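PDB 1JMX: amine Dehydrogenase from Pseudomonas putida, which probably oxidises primary amines to aldehydes and passes the electrons on through heme c, this chain forming a beta-propeller subunit of the enzyme. Local coordinates for residues 14-17 with 23-26; 58-63 with 91-96; 269-272 with 278-281; 319-322 with 327-330. All coordinates share one frame; numbering follows the deposited sequence.

Interaction 1: residues 14-17 with 23-26; sequences MIVT and LHVV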
ATOM      1  N   MET B  14      25.636 -22.707  12.897  1.00 15.92           N
ATOM      2  CA  MET B  14      24.924 -21.590  12.294  1.00 16.24           C
ATOM      3  C   MET B  14      23.680 -21.279  13.097  1.00 15.85           C
ATOM      4  O   MET B  14      22.927 -22.180  13.458  1.00 16.05           O
ATOM      5  CB  MET B  14      24.506 -21.926  10.863  1.00 17.05           C
ATOM      6  CG  MET B  14      23.600 -20.876  10.214  1.00 21.00           C
ATOM      7  SD  MET B  14      22.952 -21.406   8.608  1.00 22.95           S
ATOM      8  CE  MET B  14      24.211 -20.780   7.578  1.00 20.33           C
ATOM      9  N   ILE B  15      23.483 -20.007  13.415  1.00 16.72           N
ATOM     10  CA  ILE B  15      22.289 -19.626  14.143  1.00 16.29           C
ATOM     11  C   ILE B  15      21.332 -18.889  13.226  1.00 15.81           C
ATOM     12  O   ILE B  15      21.746 -18.144  12.335  1.00 14.98           O
ATOM     13  CB  ILE B  15      22.576 -18.755  15.371  1.00 16.74           C
ATOM     14  CG1 ILE B  15      23.293 -17.465  14.971  1.00 17.65           C
ATOM     15  CG2 ILE B  15      23.345 -19.550  16.397  1.00 17.48           C
ATOM     16  CD1 ILE B  15      23.326 -16.429  16.089  1.00 18.52           C
ATOM     17  N   VAL B  16      20.049 -19.162  13.420  1.00 15.51           N
ATOM     18  CA  VAL B  16      18.985 -18.532  12.655  1.00 16.01           C
ATOM     19  C   VAL B  16      17.788 -18.388  13.577  1.00 15.47           C
ATOM     20  O   VAL B  16      17.525 -19.254  14.407  1.00 15.82           O
ATOM     21  CB  VAL B  16      18.544 -19.373  11.405  1.00 15.42           C
ATOM     22  CG1 VAL B  16      19.627 -19.389  10.350  1.00 16.51           C
ATOM     23  CG2 VAL B  16      18.173 -20.795  11.804  1.00 14.36           C
ATOM     24  N   THR B  17      17.100 -17.263  13.484  1.00 15.44           N
ATOM     25  CA  THR B  17      15.919 -17.078  14.302  1.00 15.70           C
ATOM     26  C   THR B  17      14.685 -17.362  13.434  1.00 15.91           C
ATOM     27  O   THR B  17      14.650 -17.063  12.245  1.00 13.77           O
ATOM     28  CB  THR B  17      15.902 -15.707  15.025  1.00 15.18           C
ATOM     29  OG1 THR B  17      15.930 -14.643  14.068  1.00 15.95           O
ATOM     30  CG2 THR B  17      17.122 -15.593  15.945  1.00 13.74           C
ATOM     31  N   LEU B  23      15.462 -19.686  18.368  1.00 14.54           N
ATOM     32  CA  LEU B  23      16.818 -19.456  17.912  1.00 15.50           C
ATOM     33  C   LEU B  23      17.266 -20.894  17.752  1.00 15.32           C
ATOM     34  O   LEU B  23      17.227 -21.671  18.701  1.00 17.24           O
ATOM     35  CB  LEU B  23      17.666 -18.738  18.964  1.00 16.02           C
ATOM     36  CG  LEU B  23      19.117 -18.413  18.577  1.00 18.54           C
ATOM     37  CD1 LEU B  23      19.642 -17.293  19.455  1.00 19.02           C
ATOM     38  CD2 LEU B  23      20.019 -19.645  18.700  1.00 19.24           C
ATOM     39  N   HIS B  24      17.603 -21.270  16.529  1.00 15.38           N
ATOM     40  CA  HIS B  24      18.034 -22.626  16.251  1.00 13.97           C
ATOM     41  C   HIS B  24      19.507 -22.688  15.956  1.00 14.31           C
ATOM     42  O   HIS B  24      20.072 -21.772  15.366  1.00 15.11           O
ATOM     43  CB  HIS B  24      17.270 -23.182  15.056  1.00 13.67           C
ATOM     44  CG  HIS B  24      15.788 -23.152  15.228  1.00 13.21           C
ATOM     45  ND1 HIS B  24      14.979 -22.263  14.558  1.00 14.23           N
ATOM     46  CD2 HIS B  24      14.969 -23.892  16.011  1.00 13.88           C
ATOM     47  CE1 HIS B  24      13.724 -22.458  14.920  1.00 14.55           C
ATOM     48  NE2 HIS B  24      13.691 -23.439  15.801  1.00 15.61           N
ATOM     49  N   VAL B  25      20.132 -23.769  16.397  1.00 14.66           N
ATOM     50  CA  VAL B  25      21.543 -23.986  16.144  1.00 14.29           C
ATOM     51  C   VAL B  25      21.593 -25.089  15.093  1.00 14.81           C
ATOM     52  O   VAL B  25      21.018 -26.163  15.272  1.00 14.63           O
ATOM     53  CB  VAL B  25      22.303 -24.432  17.413  1.00 14.38           C
ATOM     54  CG1 VAL B  25      23.778 -24.601  17.098  1.00 13.84           C
ATOM     55  CG2 VAL B  25      22.123 -23.411  18.519  1.00 12.73           C
ATOM     56  N   VAL B  26      22.216 -24.779  13.966  1.00 15.24           N
ATOM     57  CA  VAL B  26      22.342 -25.725  12.877  1.00 15.64           C
ATOM     58  C   VAL B  26      23.757 -26.275  12.847  1.00 15.71           C
ATOM     59  O   VAL B  26      24.728 -25.524  12.869  1.00 15.22           O
ATOM     60  CB  VAL B  26      22.010 -25.065  11.506  1.00 15.82           C
ATOM     61  CG1 VAL B  26      22.370 -26.002  10.349  1.00 16.07           C
ATOM     62  CG2 VAL B  26      20.525 -24.714  11.443  1.00 15.63           C
TER
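L23 meets I15 and T17 on one face of an antiparallel pair: its CD2 lies 4.0 Å from CG2 of I15, and T17 is its direct cross-strand neighbour in a non-hydrogen-bonded pair. With CG anti to the backbone N (chi1 -179°), the isobutyl group carries on toward A57 and V59 of the next sheet. H24 faces V16 as a hydrogen-bonded pair. H24 N bonds to V16 O at 2.9 Å, whereas the return bond from V16 N to H24 O is longer, 3.3 Å. On this face the two side chains cross at about a right angle, with V16 CG2 touching H24 CB at 4.1 Å; H24 ND1 is buried and has no partner in the model. The strands 12-18 and 22-27 form a beta hairpin in the middle of a four-stranded propeller blade, flanked by strand 32-38 on one side and by the C-terminal strand 345-348 on the other. V25 returns to the face of I15, a non-hydrogen-bonded position, and its backbone bonds run outward to Y34 and K35. V26 closes the set opposite M14 with a short bond from V26 N to M14 O (2.7 Å) and a more bent one from M14 N to V26 O (3.0 Å, 140°). M14 CB and V26 CB lie 4.1 Å apart, after which the methionine chain leads away toward V346.

Interaction 2: residues 58-63 with 91-96; sequences YVLNNH and GRSMYS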
ATOM      1  N   TYR B  58      23.716 -12.361  20.586  1.00 13.66           N
ATOM      2  CA  TYR B  58      22.986 -11.161  20.977  1.00 13.57           C
ATOM      3  C   TYR B  58      21.930 -10.917  19.908  1.00 13.31           C
ATOM      4  O   TYR B  58      22.245 -10.882  18.720  1.00 13.34           O
ATOM      5  CB  TYR B  58      23.926  -9.967  21.160  1.00 14.71           C
ATOM      6  CG  TYR B  58      24.748 -10.071  22.428  1.00 15.50           C
ATOM      7  CD1 TYR B  58      26.002 -10.685  22.421  1.00 14.93           C
ATOM      8  CD2 TYR B  58      24.257  -9.586  23.640  1.00 14.46           C
ATOM      9  CE1 TYR B  58      26.742 -10.809  23.584  1.00 16.46           C
ATOM     10  CE2 TYR B  58      24.990  -9.710  24.810  1.00 16.23           C
ATOM     11  CZ  TYR B  58      26.235 -10.322  24.776  1.00 15.61           C
ATOM     12  OH  TYR B  58      26.972 -10.446  25.935  1.00 17.82           O
ATOM     13  N   VAL B  59      20.678 -10.786  20.349  1.00 14.29           N
ATOM     14  CA  VAL B  59      19.524 -10.627  19.459  1.00 13.76           C
ATOM     15  C   VAL B  59      18.645  -9.392  19.674  1.00 13.35           C
ATOM     16  O   VAL B  59      18.203  -9.117  20.792  1.00 13.86           O
ATOM     17  CB  VAL B  59      18.598 -11.882  19.570  1.00 14.87           C
ATOM     18  CG1 VAL B  59      17.533 -11.877  18.479  1.00 13.99           C
ATOM     19  CG2 VAL B  59      19.420 -13.164  19.508  1.00 14.65           C
ATOM     20  N   LEU B  60      18.393  -8.659  18.590  1.00 13.48           N
ATOM     21  CA  LEU B  60      17.516  -7.487  18.615  1.00 11.76           C
ATOM     22  C   LEU B  60      16.148  -8.124  18.422  1.00 11.52           C
ATOM     23  O   LEU B  60      15.873  -8.702  17.371  1.00  9.86           O
ATOM     24  CB  LEU B  60      17.807  -6.559  17.433  1.00 11.83           C
ATOM     25  CG  LEU B  60      17.568  -5.048  17.543  1.00 12.29           C
ATOM     26  CD1 LEU B  60      17.149  -4.526  16.177  1.00 11.22           C
ATOM     27  CD2 LEU B  60      16.534  -4.691  18.589  1.00 10.78           C
ATOM     28  N   ASN B  61      15.315  -8.056  19.451  1.00 11.14           N
ATOM     29  CA  ASN B  61      13.999  -8.665  19.403  1.00 11.01           C
ATOM     30  C   ASN B  61      12.941  -7.784  20.052  1.00 10.96           C
ATOM     31  O   ASN B  61      13.155  -6.592  20.265  1.00  8.92           O
ATOM     32  CB  ASN B  61      14.051 -10.017  20.119  1.00 11.90           C
ATOM     33  CG  ASN B  61      13.434 -11.138  19.306  1.00 13.09           C
ATOM     34  OD1 ASN B  61      13.083 -10.965  18.136  1.00 12.63           O
ATOM     35  ND2 ASN B  61      13.303 -12.296  19.924  1.00 12.39           N
ATOM     36  N   ASN B  62      11.791  -8.388  20.332  1.00 11.17           N
ATOM     37  CA  ASN B  62      10.662  -7.716  20.970  1.00 11.23           C
ATOM     38  C   ASN B  62      10.234  -6.447  20.246  1.00 11.46           C
ATOM     39  O   ASN B  62      10.093  -5.379  20.849  1.00 10.32           O
ATOM     40  CB  ASN B  62      10.978  -7.413  22.433  1.00 12.29           C
ATOM     41  CG  ASN B  62       9.744  -7.391  23.298  1.00 12.28           C
ATOM     42  OD1 ASN B  62       8.828  -8.186  23.107  1.00 15.16           O
ATOM     43  ND2 ASN B  62       9.709  -6.481  24.255  1.00 14.11           N
ATOM     44  N   HIS B  63      10.054  -6.579  18.935  1.00 10.31           N
ATOM     45  CA  HIS B  63       9.630  -5.482  18.077  1.00  9.47           C
ATOM     46  C   HIS B  63      10.593  -4.303  18.028  1.00  9.37           C
ATOM     47  O   HIS B  63      10.192  -3.149  18.204  1.00  8.97           O
ATOM     48  CB  HIS B  63       8.214  -5.031  18.454  1.00 10.35           C
ATOM     49  CG  HIS B  63       7.219  -6.148  18.474  1.00  9.68           C
ATOM     50  ND1 HIS B  63       6.761  -6.756  17.326  1.00 10.05           N
ATOM     51  CD2 HIS B  63       6.636  -6.805  19.502  1.00 11.26           C
ATOM     52  CE1 HIS B  63       5.943  -7.742  17.645  1.00 10.61           C
ATOM     53  NE2 HIS B  63       5.850  -7.792  18.960  1.00 12.50           N
ATOM     54  N   GLY B  91      11.788   3.805  22.601  1.00  9.58           N
ATOM     55  CA  GLY B  91      12.955   3.670  21.753  1.00  9.88           C
ATOM     56  C   GLY B  91      12.974   2.452  20.848  1.00  9.48           C
ATOM     57  O   GLY B  91      12.747   1.324  21.285  1.00  9.09           O
ATOM     58  N   ARG B  92      13.291   2.692  19.582  1.00 10.01           N
ATOM     59  CA  ARG B  92      13.365   1.636  18.585  1.00 10.98           C
ATOM     60  C   ARG B  92      14.721   1.621  17.890  1.00 10.16           C
ATOM     61  O   ARG B  92      15.318   2.658  17.641  1.00 10.10           O
ATOM     62  CB  ARG B  92      12.276   1.819  17.531  1.00 13.51           C
ATOM     63  CG  ARG B  92      11.188   0.783  17.585  1.00 18.53           C
ATOM     64  CD  ARG B  92      10.044   1.215  18.464  1.00 20.99           C
ATOM     65  NE  ARG B  92       9.658   0.130  19.358  1.00 25.67           N
ATOM     66  CZ  ARG B  92       8.410  -0.276  19.567  1.00 26.48           C
ATOM     67  NH1 ARG B  92       7.392   0.303  18.939  1.00 27.13           N
ATOM     68  NH2 ARG B  92       8.185  -1.248  20.439  1.00 28.06           N
ATOM     69  N   SER B  93      15.193   0.431  17.559  1.00  9.81           N
ATOM     70  CA  SER B  93      16.463   0.294  16.872  1.00 10.41           C
ATOM     71  C   SER B  93      16.248  -0.314  15.472  1.00 10.31           C
ATOM     72  O   SER B  93      15.776  -1.441  15.341  1.00 10.63           O
ATOM     73  CB  SER B  93      17.405  -0.569  17.709  1.00  8.57           C
ATOM     74  OG  SER B  93      18.622  -0.802  17.031  1.00 12.30           O
ATOM     75  N   MET B  94      16.575   0.449  14.433  1.00  9.94           N
ATOM     76  CA  MET B  94      16.426  -0.022  13.057  1.00 11.36           C
ATOM     77  C   MET B  94      17.609  -0.907  12.681  1.00 10.13           C
ATOM     78  O   MET B  94      18.465  -0.503  11.891  1.00  9.92           O
ATOM     79  CB  MET B  94      16.329   1.165  12.089  1.00 13.43           C
ATOM     80  CG  MET B  94      15.774   0.820  10.713  1.00 17.20           C
ATOM     81  SD  MET B  94      14.086   0.166  10.776  1.00 20.74           S
ATOM     82  CE  MET B  94      13.352   1.246  11.981  1.00 18.55           C
ATOM     83  N   TYR B  95      17.643  -2.114  13.254  1.00  9.34           N
ATOM     84  CA  TYR B  95      18.719  -3.083  13.023  1.00  9.59           C
ATOM     85  C   TYR B  95      20.089  -2.513  13.430  1.00 10.18           C
ATOM     86  O   TYR B  95      21.120  -2.998  12.969  1.00  9.09           O
ATOM     87  CB  TYR B  95      18.757  -3.506  11.547  1.00  7.81           C
ATOM     88  CG  TYR B  95      17.512  -4.212  11.072  1.00  8.06           C
ATOM     89  CD1 TYR B  95      16.454  -3.503  10.505  1.00  7.77           C
ATOM     90  CD2 TYR B  95      17.382  -5.585  11.204  1.00  8.64           C
ATOM     91  CE1 TYR B  95      15.295  -4.144  10.086  1.00  8.40           C
ATOM     92  CE2 TYR B  95      16.228  -6.241  10.788  1.00  9.67           C
ATOM     93  CZ  TYR B  95      15.187  -5.516  10.234  1.00  8.36           C
ATOM     94  OH  TYR B  95      14.033  -6.166   9.859  1.00  9.94           O
ATOM     95  N   SER B  96      20.086  -1.524  14.328  1.00  9.31           N
ATOM     96  CA  SER B  96      21.311  -0.855  14.756  1.00  9.17           C
ATOM     97  C   SER B  96      21.863  -1.260  16.115  1.00  9.88           C
ATOM     98  O   SER B  96      21.552  -0.636  17.125  1.00 11.88           O
ATOM     99  CB  SER B  96      21.126   0.665  14.705  1.00  5.67           C
TER
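The backbone carbonyl of H63 rests over one face of the R92 guanidinium instead of meeting its N-H groups in plane. H63 O lies 3.5 Å from R92 NE and 3.6 Å from R92 NH2, a polar face contact and not a hydrogen bond. Bends at chi2 and chi3 steer the arginine chain so that its guanidinium passes across this oxygen, while the H63 ring leads away. Both N62 and H63 have left-handed backbone angles, which turn the chain off the end of strand 56-61 and present the carbonyl. At the second point of touch a methyl meets backbone: CD1 of L60 sits 3.5 Å from S93 O and 3.8 Å from Y95 CA, with S93 OG also beside it at 4.1 Å. Here strand 56-61 of one propeller blade meets strand 89-99, the start of the next blade, at a break in that strand. M94 is the centre of an inverse gamma turn, with a weak bond from Y95 N to S93 O (2.9 Å). Past this turn the Y95 side chain starts away from L60, so L60 CD1 meets Y95 through its CA. The Y95 ring stacks with F200 and meets Y64 edge-to-face, and its hydroxyl is hydrogen-bonded to those of Y64 and T341. R92 packs on P131 and M94 on Y135 of another Amine Dehydrogenase subunit, and H63 on the backbone of a further chain. The R92 side chain is about 13 Å from heme c, which in this chain is lined by L116 to Y120.

Interaction 3: residues 269-272 with 278-281; sequences QIYG and AKYD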
ATOM      1  N   GLN B 269      34.414 -13.906  -6.757  1.00 22.00           N
ATOM      2  CA  GLN B 269      33.053 -14.293  -7.048  1.00 21.11           C
ATOM      3  C   GLN B 269      32.141 -13.774  -5.961  1.00 20.35           C
ATOM      4  O   GLN B 269      32.402 -13.975  -4.777  1.00 19.77           O
ATOM      5  CB  GLN B 269      32.933 -15.809  -7.116  1.00 22.06           C
ATOM      6  CG  GLN B 269      33.813 -16.469  -8.158  1.00 24.31           C
ATOM      7  CD  GLN B 269      33.637 -17.975  -8.174  1.00 26.91           C
ATOM      8  OE1 GLN B 269      33.344 -18.589  -7.139  1.00 28.92           O
ATOM      9  NE2 GLN B 269      33.805 -18.581  -9.349  1.00 28.20           N
ATOM     10  N   ILE B 270      31.100 -13.060  -6.376  1.00 20.78           N
ATOM     11  CA  ILE B 270      30.109 -12.529  -5.456  1.00 20.96           C
ATOM     12  C   ILE B 270      28.749 -13.155  -5.799  1.00 19.14           C
ATOM     13  O   ILE B 270      28.384 -13.280  -6.974  1.00 18.82           O
ATOM     14  CB  ILE B 270      30.037 -10.980  -5.508  1.00 22.70           C
ATOM     15  CG1 ILE B 270      29.129 -10.464  -4.382  1.00 23.59           C
ATOM     16  CG2 ILE B 270      29.552 -10.512  -6.876  1.00 23.64           C
ATOM     17  CD1 ILE B 270      29.105  -8.981  -4.250  1.00 23.59           C
ATOM     18  N   TYR B 271      28.050 -13.610  -4.764  1.00 17.30           N
ATOM     19  CA  TYR B 271      26.748 -14.245  -4.913  1.00 16.21           C
ATOM     20  C   TYR B 271      25.632 -13.390  -4.321  1.00 15.60           C
ATOM     21  O   TYR B 271      25.650 -13.101  -3.130  1.00 15.74           O
ATOM     22  CB  TYR B 271      26.744 -15.596  -4.202  1.00 15.70           C
ATOM     23  CG  TYR B 271      27.745 -16.601  -4.714  1.00 16.91           C
ATOM     24  CD1 TYR B 271      27.322 -17.831  -5.214  1.00 18.03           C
ATOM     25  CD2 TYR B 271      29.114 -16.349  -4.662  1.00 16.97           C
ATOM     26  CE1 TYR B 271      28.236 -18.789  -5.645  1.00 18.74           C
ATOM     27  CE2 TYR B 271      30.036 -17.298  -5.091  1.00 17.49           C
ATOM     28  CZ  TYR B 271      29.591 -18.517  -5.580  1.00 18.54           C
ATOM     29  OH  TYR B 271      30.496 -19.473  -5.994  1.00 19.27           O
ATOM     30  N   GLY B 272      24.662 -13.009  -5.149  1.00 14.96           N
ATOM     31  CA  GLY B 272      23.533 -12.213  -4.688  1.00 14.07           C
ATOM     32  C   GLY B 272      22.261 -13.043  -4.731  1.00 13.32           C
ATOM     33  O   GLY B 272      22.197 -14.011  -5.483  1.00 12.75           O
ATOM     34  N   ALA B 278      22.294 -15.432  -8.084  1.00 15.33           N
ATOM     35  CA  ALA B 278      23.234 -15.138  -9.158  1.00 15.51           C
ATOM     36  C   ALA B 278      24.687 -15.191  -8.704  1.00 17.32           C
ATOM     37  O   ALA B 278      25.019 -14.804  -7.587  1.00 17.55           O
ATOM     38  CB  ALA B 278      22.924 -13.800  -9.789  1.00 15.43           C
ATOM     39  N   LYS B 279      25.546 -15.635  -9.614  1.00 17.09           N
ATOM     40  CA  LYS B 279      26.974 -15.787  -9.378  1.00 17.29           C
ATOM     41  C   LYS B 279      27.676 -14.836 -10.335  1.00 17.47           C
ATOM     42  O   LYS B 279      27.512 -14.954 -11.544  1.00 18.05           O
ATOM     43  CB  LYS B 279      27.364 -17.238  -9.684  1.00 18.26           C
ATOM     44  CG  LYS B 279      28.769 -17.624  -9.340  1.00 18.71           C
ATOM     45  CD  LYS B 279      28.921 -19.130  -9.472  1.00 20.61           C
ATOM     46  CE  LYS B 279      30.368 -19.552  -9.260  1.00 21.85           C
ATOM     47  NZ  LYS B 279      30.534 -21.031  -9.255  1.00 23.86           N
ATOM     48  N   TYR B 280      28.412 -13.867  -9.797  1.00 17.28           N
ATOM     49  CA  TYR B 280      29.105 -12.893 -10.631  1.00 18.64           C
ATOM     50  C   TYR B 280      30.614 -12.917 -10.534  1.00 20.79           C
ATOM     51  O   TYR B 280      31.185 -13.252  -9.494  1.00 21.87           O
ATOM     52  CB  TYR B 280      28.650 -11.474 -10.299  1.00 16.82           C
ATOM     53  CG  TYR B 280      27.280 -11.155 -10.795  1.00 15.94           C
ATOM     54  CD1 TYR B 280      26.155 -11.522 -10.064  1.00 14.97           C
ATOM     55  CD2 TYR B 280      27.099 -10.511 -12.008  1.00 14.56           C
ATOM     56  CE1 TYR B 280      24.879 -11.261 -10.535  1.00 15.50           C
ATOM     57  CE2 TYR B 280      25.828 -10.244 -12.491  1.00 16.10           C
ATOM     58  CZ  TYR B 280      24.721 -10.624 -11.750  1.00 16.25           C
ATOM     59  OH  TYR B 280      23.465 -10.389 -12.238  1.00 16.00           O
ATOM     60  N   ASP B 281      31.247 -12.469 -11.613  1.00 21.62           N
ATOM     61  CA  ASP B 281      32.690 -12.368 -11.695  1.00 22.30           C
ATOM     62  C   ASP B 281      32.943 -10.884 -11.446  1.00 22.33           C
ATOM     63  O   ASP B 281      32.550 -10.054 -12.257  1.00 21.39           O
ATOM     64  CB  ASP B 281      33.150 -12.749 -13.102  1.00 23.97           C
ATOM     65  CG  ASP B 281      34.647 -12.871 -13.213  1.00 24.22           C
ATOM     66  OD1 ASP B 281      35.360 -11.898 -12.886  1.00 22.76           O
ATOM     67  OD2 ASP B 281      35.108 -13.951 -13.634  1.00 25.98           O
TER
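K279 sets CG anti to its N (chi1 -173°) and stays extended to the amine, while Y271 turns CG anti to its carbonyl carbon (chi1 -61°); the two side chains therefore run alongside each other in the same direction. The lysine passes over one face of the ring, its CG 4.2 Å from the Y271 ring centroid in a CH-pi contact offset toward the rim. Further out, K279 CE is 3.3 Å from Y271 OH. Q269, on the same face, crosses the lysine obliquely, with its amide NE2 3.6 Å from K279 CE. Both polar ends finish outside the pair: K279 NZ and Y271 OH are each hydrogen-bonded to P323 O. Y271 OH also lies 3.2 Å from Q269 OE1. Strands 269-274 and 276-281 form the hairpin at the middle of a four-stranded propeller blade, and P323 belongs to the outer-hairpin turn of the following blade. Across the hairpin, Y280 N bonds to I270 O at 2.9 Å. The return bond from I270 N to Y280 O measures 3.1 Å, and G272 and A278 likewise bond both ways. On that other face I270 CG2 packs at 3.7 Å on Y280 CB. The Y280 ring presents its edge to I270 O, meets F250 edge-to-face and reaches the hydroxyl of Y257 with its own.

Interaction 4: residues 319-322 with 327-330; sequences AVFN and EKVK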
ATOM      1  N   ALA B 319      17.936 -23.313   2.250  1.00 14.29           N
ATOM      2  CA  ALA B 319      18.286 -24.033   1.040  1.00 15.05           C
ATOM      3  C   ALA B 319      19.802 -24.169   1.120  1.00 16.23           C
ATOM      4  O   ALA B 319      20.485 -23.232   1.531  1.00 17.25           O
ATOM      5  CB  ALA B 319      17.883 -23.244  -0.203  1.00 13.30           C
ATOM      6  N   VAL B 320      20.324 -25.357   0.836  1.00 16.98           N
ATOM      7  CA  VAL B 320      21.768 -25.565   0.867  1.00 16.62           C
ATOM      8  C   VAL B 320      22.203 -25.749  -0.575  1.00 17.75           C
ATOM      9  O   VAL B 320      21.691 -26.615  -1.274  1.00 18.14           O
ATOM     10  CB  VAL B 320      22.185 -26.803   1.693  1.00 15.43           C
ATOM     11  CG1 VAL B 320      23.702 -26.883   1.772  1.00 15.49           C
ATOM     12  CG2 VAL B 320      21.598 -26.732   3.090  1.00 14.19           C
ATOM     13  N   PHE B 321      23.131 -24.907  -1.012  1.00 18.02           N
ATOM     14  CA  PHE B 321      23.644 -24.934  -2.367  1.00 17.94           C
ATOM     15  C   PHE B 321      25.120 -25.264  -2.456  1.00 18.60           C
ATOM     16  O   PHE B 321      25.888 -25.042  -1.518  1.00 18.28           O
ATOM     17  CB  PHE B 321      23.450 -23.571  -3.033  1.00 17.57           C
ATOM     18  CG  PHE B 321      22.120 -23.393  -3.685  1.00 18.74           C
ATOM     19  CD1 PHE B 321      20.968 -23.249  -2.924  1.00 18.42           C
ATOM     20  CD2 PHE B 321      22.020 -23.354  -5.077  1.00 19.01           C
ATOM     21  CE1 PHE B 321      19.730 -23.070  -3.539  1.00 20.27           C
ATOM     22  CE2 PHE B 321      20.782 -23.175  -5.702  1.00 18.85           C
ATOM     23  CZ  PHE B 321      19.641 -23.033  -4.933  1.00 19.77           C
ATOM     24  N   ASN B 322      25.495 -25.831  -3.597  1.00 19.10           N
ATOM     25  CA  ASN B 322      26.886 -26.122  -3.892  1.00 17.94           C
ATOM     26  C   ASN B 322      27.202 -24.845  -4.641  1.00 17.73           C
ATOM     27  O   ASN B 322      26.566 -24.558  -5.653  1.00 17.81           O
ATOM     28  CB  ASN B 322      27.006 -27.315  -4.838  1.00 19.96           C
ATOM     29  CG  ASN B 322      28.440 -27.600  -5.230  1.00 19.20           C
ATOM     30  OD1 ASN B 322      29.109 -26.769  -5.837  1.00 20.18           O
ATOM     31  ND2 ASN B 322      28.920 -28.781  -4.879  1.00 21.86           N
ATOM     32  N   GLU B 327      23.791 -25.427  -7.543  1.00 21.31           N
ATOM     33  CA  GLU B 327      22.596 -26.236  -7.437  1.00 22.12           C
ATOM     34  C   GLU B 327      22.265 -26.640  -6.021  1.00 22.05           C
ATOM     35  O   GLU B 327      23.148 -26.969  -5.230  1.00 23.36           O
ATOM     36  CB  GLU B 327      22.693 -27.461  -8.329  1.00 24.23           C
ATOM     37  CG  GLU B 327      22.580 -27.107  -9.811  1.00 27.44           C
ATOM     38  CD  GLU B 327      22.518 -28.319 -10.713  1.00 27.07           C
ATOM     39  OE1 GLU B 327      22.408 -28.133 -11.950  1.00 26.97           O
ATOM     40  OE2 GLU B 327      22.575 -29.452 -10.181  1.00 29.23           O
ATOM     41  N   LYS B 328      20.971 -26.620  -5.718  1.00 21.34           N
ATOM     42  CA  LYS B 328      20.487 -26.961  -4.400  1.00 22.11           C
ATOM     43  C   LYS B 328      20.748 -28.418  -4.070  1.00 23.17           C
ATOM     44  O   LYS B 328      20.283 -29.317  -4.767  1.00 23.96           O
ATOM     45  CB  LYS B 328      18.995 -26.664  -4.282  1.00 22.94           C
ATOM     46  CG  LYS B 328      18.512 -26.596  -2.842  1.00 22.78           C
ATOM     47  CD  LYS B 328      17.010 -26.572  -2.752  1.00 22.31           C
ATOM     48  CE  LYS B 328      16.441 -27.896  -3.200  1.00 21.43           C
ATOM     49  NZ  LYS B 328      14.962 -27.914  -3.083  1.00 22.64           N
ATOM     50  N   VAL B 329      21.542 -28.623  -3.024  1.00 24.11           N
ATOM     51  CA  VAL B 329      21.901 -29.946  -2.524  1.00 24.95           C
ATOM     52  C   VAL B 329      20.789 -30.465  -1.619  1.00 25.15           C
ATOM     53  O   VAL B 329      20.403 -31.632  -1.717  1.00 27.05           O
ATOM     54  CB  VAL B 329      23.248 -29.907  -1.742  1.00 25.69           C
ATOM     55  CG1 VAL B 329      23.561 -31.273  -1.140  1.00 28.65           C
ATOM     56  CG2 VAL B 329      24.381 -29.464  -2.667  1.00 26.11           C
ATOM     57  N   LYS B 330      20.281 -29.611  -0.732  1.00 23.75           N
ATOM     58  CA  LYS B 330      19.198 -30.018   0.160  1.00 24.11           C
ATOM     59  C   LYS B 330      18.524 -28.850   0.853  1.00 22.55           C
ATOM     60  O   LYS B 330      18.852 -27.700   0.592  1.00 22.43           O
ATOM     61  CB  LYS B 330      19.675 -31.046   1.196  1.00 26.51           C
ATOM     62  CG  LYS B 330      20.805 -30.590   2.087  1.00 28.06           C
ATOM     63  CD  LYS B 330      21.214 -31.690   3.060  1.00 29.70           C
ATOM     64  CE  LYS B 330      20.109 -31.969   4.082  1.00 32.06           C
ATOM     65  NZ  LYS B 330      20.580 -32.802   5.248  1.00 34.84           N
TER
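V320 exchanges backbone hydrogen bonds with two residues across the hairpin. V320 N gives to K330 O (2.8 Å), and V320 O takes V329 N at 2.7 Å and a weak bond from K330 N at 3.4 Å. V329 and K330 thus both face V320, a classic beta bulge that shifts the register by one between V320 and F321. Beyond it, N322 N bonds to E327 O from above the carbonyl plane (3.1 Å). These strands, 317-322 and 327-333, are the outer pair of a four-stranded propeller blade, which places V329 and E327 at the surface. Apolar contact centres on F321: K328 CB lies over one face of the ring, 3.9 Å from its centroid and 21° off the normal, a CH-pi contact, with K328 N over the same face. A319 CB sits at the ring edge, in its plane. V320 and K330 run side by side, V320 CB to K330 CG 4.0 Å, and V329 CG2 packs on N322 CB. The charged end of K328, after a bend at chi3, leads away to a salt bridge with D294 and a hydrogen bond to N331.

From the N terminus, interaction 1 closes a tight hairpin, 14-17 with 23-26, in the blade that the C-terminal strand 345-348 completes, so that both chain ends help shut the propeller ring. Interaction 2 closes a wider loop of 27 residues and joins two successive blades; it touches interaction 1 through L23 CD1 and V59 CG2, 4.1 Å apart. Interactions 3 and 4 are short hairpins in two later, neighbouring blades, with nearest atoms about 6 Å apart, and the nearest atoms of interactions 4 and 1 are about 7 Å apart. All four follow in series, none nesting or crossing. Interactions 3 and 4 lie across the chain's centre from interaction 2.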